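Local coordinates for protein pentafunctional AROM polypeptide (Schizosaccharomyces pombe, PDB 5SWV) that probably catalyses five steps of the shikimate pathway, among them dehydration of 3-dehydroquinate and reduction of 3-dehydroshikimate by the two domains present here, at residues L250-I261 / P280-D289. Sequence-based numbering, arbitrary orientation.
Sequences LPEKFFLFGKPI and PHTYEAFETD
Phe-254 and Leu-256 each give N-H and C=O to the parallel neighbour, Phe-254 between Thr-282 and Glu-284, Leu-256 between Glu-284 and Phe-286, the strands 253-257 and 282-285 running 22° apart in direction; the ladder opens with Thr-282 N to Glu-252 O (3.2 Å) and closes with Phe-286 N to Leu-256 O (3.0 Å). On the face carrying Phe-254, Tyr-283 and Leu-256, the edge of the Phe-254 phenyl meets the imidazole face of His-281 in a T-shaped pair, planes at 65°. The other imidazole face lies against Pro-280 CD, while ND1 takes a weak bond from Glu-252 N. CG of Tyr-283 stands anti to the backbone N, which lays the phenol across the neighbouring strand, CD2 on Phe-254 CB (3.6 Å) and CE1 by Leu-256 CB; its hydroxyl bonds Asn-307. On the reverse face Phe-255 and Glu-284 run side by side, Glu-284 OE2 reaching Phe-255 CE1 (3.4 Å) with ring and carboxylate planes 25° apart; Phe-255 CD1 also touches Phe-286 CB (4.0 Å). Beyond the strands the extended Glu-287 receives Ile-261 N on OE1 (3.2 Å), whereas its OE2 makes a longer salt bridge with Lys-259 NZ; that ammonium also grips Asp-289 OD1 (2.7 Å). One water joins Gly-258 N, Phe-286 O and Thr-288 OG1. Strand 282-285 is the outermost strand, within this chain, of the mixed sheet in the substrate-binding domain of shikimate dehydrogenase, and 253-257 is the next one in, flanked beyond by 303-308; helix 266-277 makes the beta-alpha-beta crossover and packs Tyr-274 against Phe-254, His-281 and Tyr-283, and helix 295-298 meets Phe-255 and Phe-286 through Val-297.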
ATOM      1  N   LEU A 250     -20.088   8.275   2.763  1.00 41.64           N
ATOM      2  CA  LEU A 250     -21.387   7.848   2.225  1.00 42.02           C
ATOM      3  C   LEU A 250     -21.297   6.500   1.481  1.00 40.96           C
ATOM      4  O   LEU A 250     -20.257   6.181   0.908  1.00 40.40           O
ATOM      5  CB  LEU A 250     -21.996   8.919   1.299  1.00 42.51           C
ATOM      6  CG  LEU A 250     -22.334  10.320   1.851  1.00 43.41           C
ATOM      7  CD1 LEU A 250     -23.195  11.105   0.859  1.00 44.34           C
ATOM      8  CD2 LEU A 250     -23.036  10.277   3.203  1.00 43.59           C
ATOM      9  N   PRO A 251     -22.390   5.707   1.508  1.00 41.32           N
ATOM     10  CA  PRO A 251     -22.490   4.458   0.754  1.00 41.27           C
ATOM     11  C   PRO A 251     -22.393   4.651  -0.726  1.00 41.91           C
ATOM     12  O   PRO A 251     -22.974   5.586  -1.264  1.00 42.53           O
ATOM     13  CB  PRO A 251     -23.897   3.949   1.082  1.00 41.38           C
ATOM     14  CG  PRO A 251     -24.208   4.530   2.400  1.00 41.68           C
ATOM     15  CD  PRO A 251     -23.519   5.857   2.452  1.00 41.27           C
ATOM     16  N   GLU A 252     -21.742   3.702  -1.382  1.00 42.76           N
ATOM     17  CA  GLU A 252     -21.385   3.803  -2.783  1.00 42.91           C
ATOM     18  C   GLU A 252     -21.656   2.456  -3.442  1.00 42.23           C
ATOM     19  O   GLU A 252     -21.495   1.392  -2.815  1.00 40.59           O
ATOM     20  CB  GLU A 252     -19.930   4.248  -2.952  1.00 44.38           C
ATOM     21  CG  GLU A 252     -19.744   5.768  -2.948  1.00 45.97           C
ATOM     22  CD  GLU A 252     -18.299   6.226  -2.716  1.00 47.46           C
ATOM     23  OE1 GLU A 252     -17.381   5.726  -3.386  1.00 47.27           O
ATOM     24  OE2 GLU A 252     -18.074   7.105  -1.852  1.00 50.55           O
ATOM     25  N   LYS A 253     -22.120   2.522  -4.689  1.00 41.73           N
ATOM     26  CA  LYS A 253     -22.386   1.335  -5.478  1.00 41.99           C
ATOM     27  C   LYS A 253     -21.232   1.084  -6.450  1.00 39.91           C
ATOM     28  O   LYS A 253     -20.872   1.957  -7.231  1.00 38.50           O
ATOM     29  CB  LYS A 253     -23.680   1.501  -6.255  1.00 43.64           C
ATOM     30  CG  LYS A 253     -24.892   1.736  -5.382  1.00 45.18           C
ATOM     31  CD  LYS A 253     -26.091   0.945  -5.872  1.00 47.61           C
ATOM     32  CE  LYS A 253     -27.352   1.266  -5.081  1.00 49.30           C
ATOM     33  NZ  LYS A 253     -27.986   2.508  -5.614  1.00 50.50           N
ATOM     34  N   PHE A 254     -20.661  -0.115  -6.369  1.00 38.60           N
ATOM     35  CA  PHE A 254     -19.607  -0.581  -7.270  1.00 37.39           C
ATOM     36  C   PHE A 254     -20.143  -1.692  -8.169  1.00 36.81           C
ATOM     37  O   PHE A 254     -21.098  -2.377  -7.823  1.00 36.17           O
ATOM     38  CB  PHE A 254     -18.394  -1.065  -6.472  1.00 36.81           C
ATOM     39  CG  PHE A 254     -17.661   0.047  -5.769  1.00 36.68           C
ATOM     40  CD1 PHE A 254     -18.040   0.455  -4.494  1.00 36.78           C
ATOM     41  CD2 PHE A 254     -16.608   0.712  -6.387  1.00 36.20           C
ATOM     42  CE1 PHE A 254     -17.385   1.509  -3.861  1.00 36.50           C
ATOM     43  CE2 PHE A 254     -15.936   1.747  -5.747  1.00 35.86           C
ATOM     44  CZ  PHE A 254     -16.324   2.149  -4.490  1.00 35.96           C
ATOM     45  N   PHE A 255     -19.517  -1.848  -9.331  1.00 36.48           N
ATOM     46  CA  PHE A 255     -20.036  -2.717 -10.374  1.00 36.44           C
ATOM     47  C   PHE A 255     -18.941  -3.470 -11.134  1.00 35.63           C
ATOM     48  O   PHE A 255     -17.772  -3.161 -11.019  1.00 34.86           O
ATOM     49  CB  PHE A 255     -20.884  -1.889 -11.350  1.00 37.02           C
ATOM     50  CG  PHE A 255     -22.103  -1.276 -10.728  1.00 36.90           C
ATOM     51  CD1 PHE A 255     -23.291  -1.991 -10.645  1.00 37.44           C
ATOM     52  CD2 PHE A 255     -22.068   0.008 -10.213  1.00 37.13           C
ATOM     53  CE1 PHE A 255     -24.425  -1.433 -10.055  1.00 37.44           C
ATOM     54  CE2 PHE A 255     -23.199   0.577  -9.623  1.00 37.36           C
ATOM     55  CZ  PHE A 255     -24.376  -0.143  -9.550  1.00 37.29           C
ATOM     56  N   LEU A 256     -19.357  -4.490 -11.875  1.00 35.75           N
ATOM     57  CA  LEU A 256     -18.515  -5.187 -12.837  1.00 35.99           C
ATOM     58  C   LEU A 256     -19.242  -5.163 -14.176  1.00 36.75           C
ATOM     59  O   LEU A 256     -20.382  -5.591 -14.253  1.00 37.39           O
ATOM     60  CB  LEU A 256     -18.281  -6.633 -12.409  1.00 35.95           C
ATOM     61  CG  LEU A 256     -17.461  -7.526 -13.362  1.00 36.14           C
ATOM     62  CD1 LEU A 256     -16.061  -6.964 -13.598  1.00 36.07           C
ATOM     63  CD2 LEU A 256     -17.375  -8.961 -12.848  1.00 36.13           C
ATOM     64  N   PHE A 257     -18.597  -4.642 -15.217  1.00 36.92           N
ATOM     65  CA  PHE A 257     -19.147  -4.657 -16.554  1.00 36.82           C
ATOM     66  C   PHE A 257     -18.446  -5.727 -17.371  1.00 38.16           C
ATOM     67  O   PHE A 257     -17.242  -5.951 -17.204  1.00 37.66           O
ATOM     68  CB  PHE A 257     -18.929  -3.320 -17.224  1.00 36.43           C
ATOM     69  CG  PHE A 257     -19.462  -2.140 -16.458  1.00 36.46           C
ATOM     70  CD1 PHE A 257     -20.703  -2.182 -15.826  1.00 36.77           C
ATOM     71  CD2 PHE A 257     -18.739  -0.947 -16.418  1.00 35.99           C
ATOM     72  CE1 PHE A 257     -21.188  -1.067 -15.154  1.00 36.81           C
ATOM     73  CE2 PHE A 257     -19.224   0.167 -15.756  1.00 35.72           C
ATOM     74  CZ  PHE A 257     -20.444   0.108 -15.116  1.00 36.44           C
ATOM     75  N   GLY A 258     -19.189  -6.350 -18.283  1.00 40.46           N
ATOM     76  CA  GLY A 258     -18.659  -7.401 -19.160  1.00 42.19           C
ATOM     77  C   GLY A 258     -19.724  -8.427 -19.487  1.00 44.82           C
ATOM     78  O   GLY A 258     -20.888  -8.264 -19.104  1.00 45.78           O
ATOM     79  N   LYS A 259     -19.319  -9.489 -20.183  1.00 46.87           N
ATOM     80  CA  LYS A 259     -20.233 -10.544 -20.625  1.00 48.98           C
ATOM     81  C   LYS A 259     -19.458 -11.746 -21.177  1.00 49.53           C
ATOM     82  O   LYS A 259     -18.687 -11.589 -22.115  1.00 49.48           O
ATOM     83  CB  LYS A 259     -21.158 -10.009 -21.719  1.00 50.34           C
ATOM     84  CG  LYS A 259     -22.366 -10.887 -22.008  1.00 52.75           C
ATOM     85  CD  LYS A 259     -23.107 -10.390 -23.248  1.00 54.65           C
ATOM     86  CE  LYS A 259     -24.161 -11.369 -23.751  1.00 55.51           C
ATOM     87  NZ  LYS A 259     -25.402 -11.243 -22.944  1.00 56.22           N
ATOM     88  N   PRO A 260     -19.649 -12.950 -20.605  1.00 51.01           N
ATOM     89  CA  PRO A 260     -20.452 -13.324 -19.427  1.00 51.46           C
ATOM     90  C   PRO A 260     -19.743 -13.003 -18.099  1.00 52.05           C
ATOM     91  O   PRO A 260     -18.530 -13.146 -17.999  1.00 51.66           O
ATOM     92  CB  PRO A 260     -20.629 -14.838 -19.593  1.00 51.54           C
ATOM     93  CG  PRO A 260     -19.412 -15.277 -20.345  1.00 51.35           C
ATOM     94  CD  PRO A 260     -19.021 -14.130 -21.239  1.00 50.84           C
ATOM     95  N   ILE A 261     -20.505 -12.560 -17.103  1.00 53.24           N
ATOM     96  CA  ILE A 261     -19.981 -12.307 -15.750  1.00 52.45           C
ATOM     97  C   ILE A 261     -20.754 -13.019 -14.632  1.00 53.92           C
ATOM     98  O   ILE A 261     -20.273 -13.076 -13.511  1.00 53.03           O
ATOM     99  CB  ILE A 261     -19.841 -10.795 -15.478  1.00 51.46           C
ATOM    100  CG1 ILE A 261     -21.168 -10.063 -15.660  1.00 50.75           C
ATOM    101  CG2 ILE A 261     -18.813 -10.189 -16.426  1.00 51.01           C
ATOM    102  CD1 ILE A 261     -21.082  -8.584 -15.378  1.00 50.33           C
ATOM    103  N   PRO A 280     -19.578   0.581   4.001  1.00 37.49           N
ATOM    104  CA  PRO A 280     -20.986   0.269   3.768  1.00 37.49           C
ATOM    105  C   PRO A 280     -21.333   0.046   2.307  1.00 37.60           C
ATOM    106  O   PRO A 280     -22.483   0.226   1.934  1.00 38.45           O
ATOM    107  CB  PRO A 280     -21.662   1.560   4.219  1.00 38.02           C
ATOM    108  CG  PRO A 280     -20.722   2.618   3.714  1.00 38.26           C
ATOM    109  CD  PRO A 280     -19.322   2.015   3.736  1.00 37.73           C
ATOM    110  N   HIS A 281     -20.367  -0.324   1.475  1.00 37.10           N
ATOM    111  CA  HIS A 281     -20.562  -0.280   0.027  1.00 36.28           C
ATOM    112  C   HIS A 281     -21.213  -1.579  -0.456  1.00 35.80           C
ATOM    113  O   HIS A 281     -21.334  -2.541   0.303  1.00 34.80           O
ATOM    114  CB  HIS A 281     -19.222  -0.023  -0.687  1.00 36.01           C
ATOM    115  CG  HIS A 281     -18.490   1.220  -0.236  1.00 35.65           C
ATOM    116  ND1 HIS A 281     -19.104   2.442  -0.068  1.00 35.70           N
ATOM    117  CD2 HIS A 281     -17.180   1.426   0.044  1.00 35.40           C
ATOM    118  CE1 HIS A 281     -18.216   3.344   0.307  1.00 35.28           C
ATOM    119  NE2 HIS A 281     -17.037   2.753   0.382  1.00 35.39           N
ATOM    120  N   THR A 282     -21.657  -1.584  -1.706  1.00 36.03           N
ATOM    121  CA  THR A 282     -22.070  -2.822  -2.377  1.00 37.09           C
ATOM    122  C   THR A 282     -21.310  -2.979  -3.684  1.00 37.95           C
ATOM    123  O   THR A 282     -20.882  -1.981  -4.259  1.00 38.66           O
ATOM    124  CB  THR A 282     -23.572  -2.824  -2.679  1.00 37.28           C
ATOM    125  OG1 THR A 282     -23.918  -1.637  -3.399  1.00 37.60           O
ATOM    126  CG2 THR A 282     -24.363  -2.877  -1.393  1.00 37.40           C
ATOM    127  N   TYR A 283     -21.145  -4.223  -4.152  1.00 38.89           N
ATOM    128  CA  TYR A 283     -20.542  -4.526  -5.471  1.00 39.39           C
ATOM    129  C   TYR A 283     -21.396  -5.552  -6.208  1.00 40.56           C
ATOM    130  O   TYR A 283     -21.706  -6.603  -5.664  1.00 40.03           O
ATOM    131  CB  TYR A 283     -19.119  -5.061  -5.287  1.00 39.48           C
ATOM    132  CG  TYR A 283     -18.220  -5.210  -6.535  1.00 38.73           C
ATOM    133  CD1 TYR A 283     -18.452  -6.189  -7.500  1.00 38.63           C
ATOM    134  CD2 TYR A 283     -17.088  -4.413  -6.693  1.00 38.30           C
ATOM    135  CE1 TYR A 283     -17.608  -6.336  -8.596  1.00 38.56           C
ATOM    136  CE2 TYR A 283     -16.234  -4.558  -7.782  1.00 37.96           C
ATOM    137  CZ  TYR A 283     -16.494  -5.516  -8.726  1.00 37.99           C
ATOM    138  OH  TYR A 283     -15.638  -5.645  -9.784  1.00 36.95           O
ATOM    139  N   GLU A 284     -21.750  -5.245  -7.455  1.00 43.04           N
ATOM    140  CA  GLU A 284     -22.685  -6.059  -8.246  1.00 45.76           C
ATOM    141  C   GLU A 284     -22.204  -6.304  -9.670  1.00 44.69           C
ATOM    142  O   GLU A 284     -21.819  -5.374 -10.380  1.00 43.61           O
ATOM    143  CB  GLU A 284     -24.043  -5.354  -8.362  1.00 49.11           C
ATOM    144  CG  GLU A 284     -24.832  -5.281  -7.074  1.00 53.05           C
ATOM    145  CD  GLU A 284     -25.756  -4.070  -7.005  1.00 56.93           C
ATOM    146  OE1 GLU A 284     -26.968  -4.304  -6.824  1.00 59.01           O
ATOM    147  OE2 GLU A 284     -25.273  -2.901  -7.109  1.00 59.91           O
ATOM    148  N   ALA A 285     -22.292  -7.547 -10.114  1.00 44.29           N
ATOM    149  CA  ALA A 285     -22.281  -7.828 -11.544  1.00 44.73           C
ATOM    150  C   ALA A 285     -23.412  -7.057 -12.251  1.00 45.04           C
ATOM    151  O   ALA A 285     -24.538  -7.017 -11.764  1.00 46.34           O
ATOM    152  CB  ALA A 285     -22.420  -9.325 -11.784  1.00 44.72           C
ATOM    153  N   PHE A 286     -23.090  -6.410 -13.366  1.00 45.62           N
ATOM    154  CA  PHE A 286     -24.071  -5.707 -14.188  1.00 46.75           C
ATOM    155  C   PHE A 286     -23.790  -6.031 -15.658  1.00 47.01           C
ATOM    156  O   PHE A 286     -23.184  -5.244 -16.395  1.00 46.55           O
ATOM    157  CB  PHE A 286     -24.040  -4.201 -13.918  1.00 47.45           C
ATOM    158  CG  PHE A 286     -25.211  -3.466 -14.500  1.00 49.54           C
ATOM    159  CD1 PHE A 286     -26.434  -3.427 -13.822  1.00 51.86           C
ATOM    160  CD2 PHE A 286     -25.112  -2.822 -15.725  1.00 49.62           C
ATOM    161  CE1 PHE A 286     -27.532  -2.761 -14.360  1.00 51.92           C
ATOM    162  CE2 PHE A 286     -26.200  -2.149 -16.262  1.00 50.53           C
ATOM    163  CZ  PHE A 286     -27.411  -2.121 -15.586  1.00 51.37           C
ATOM    164  N   GLU A 287     -24.246  -7.215 -16.063  1.00 47.17           N
ATOM    165  CA  GLU A 287     -24.011  -7.740 -17.398  1.00 47.68           C
ATOM    166  C   GLU A 287     -24.808  -6.959 -18.435  1.00 47.42           C
ATOM    167  O   GLU A 287     -25.981  -6.702 -18.220  1.00 48.55           O
ATOM    168  CB  GLU A 287     -24.403  -9.216 -17.447  1.00 48.60           C
ATOM    169  CG  GLU A 287     -23.785  -9.955 -18.613  1.00 49.90           C
ATOM    170  CD  GLU A 287     -24.180 -11.411 -18.648  1.00 51.21           C
ATOM    171  OE1 GLU A 287     -23.566 -12.229 -17.910  1.00 50.96           O
ATOM    172  OE2 GLU A 287     -25.099 -11.725 -19.434  1.00 52.38           O
ATOM    173  N   THR A 288     -24.183  -6.561 -19.540  1.00 46.63           N
ATOM    174  CA  THR A 288     -24.916  -5.891 -20.612  1.00 47.09           C
ATOM    175  C   THR A 288     -24.530  -6.393 -21.993  1.00 48.06           C
ATOM    176  O   THR A 288     -23.416  -6.873 -22.198  1.00 48.15           O
ATOM    177  CB  THR A 288     -24.730  -4.370 -20.593  1.00 46.45           C
ATOM    178  OG1 THR A 288     -23.348  -4.060 -20.817  1.00 46.29           O
ATOM    179  CG2 THR A 288     -25.214  -3.782 -19.275  1.00 45.70           C
ATOM    180  N   ASP A 289     -25.473  -6.247 -22.927  1.00 48.95           N
ATOM    181  CA  ASP A 289     -25.335  -6.726 -24.305  1.00 49.37           C
ATOM    182  C   ASP A 289     -24.489  -5.794 -25.159  1.00 48.09           C
ATOM    183  O   ASP A 289     -23.759  -6.247 -26.048  1.00 47.20           O
ATOM    184  CB  ASP A 289     -26.723  -6.920 -24.947  1.00 50.33           C
ATOM    185  CG  ASP A 289     -27.456  -8.148 -24.413  1.00 51.07           C
ATOM    186  OD1 ASP A 289     -26.807  -9.106 -23.937  1.00 51.50           O
ATOM    187  OD2 ASP A 289     -28.696  -8.162 -24.480  1.00 51.52           O
TER
HETATM  188  O   HOH W   1     -21.697  -4.749 -18.766  1.00 30.69           O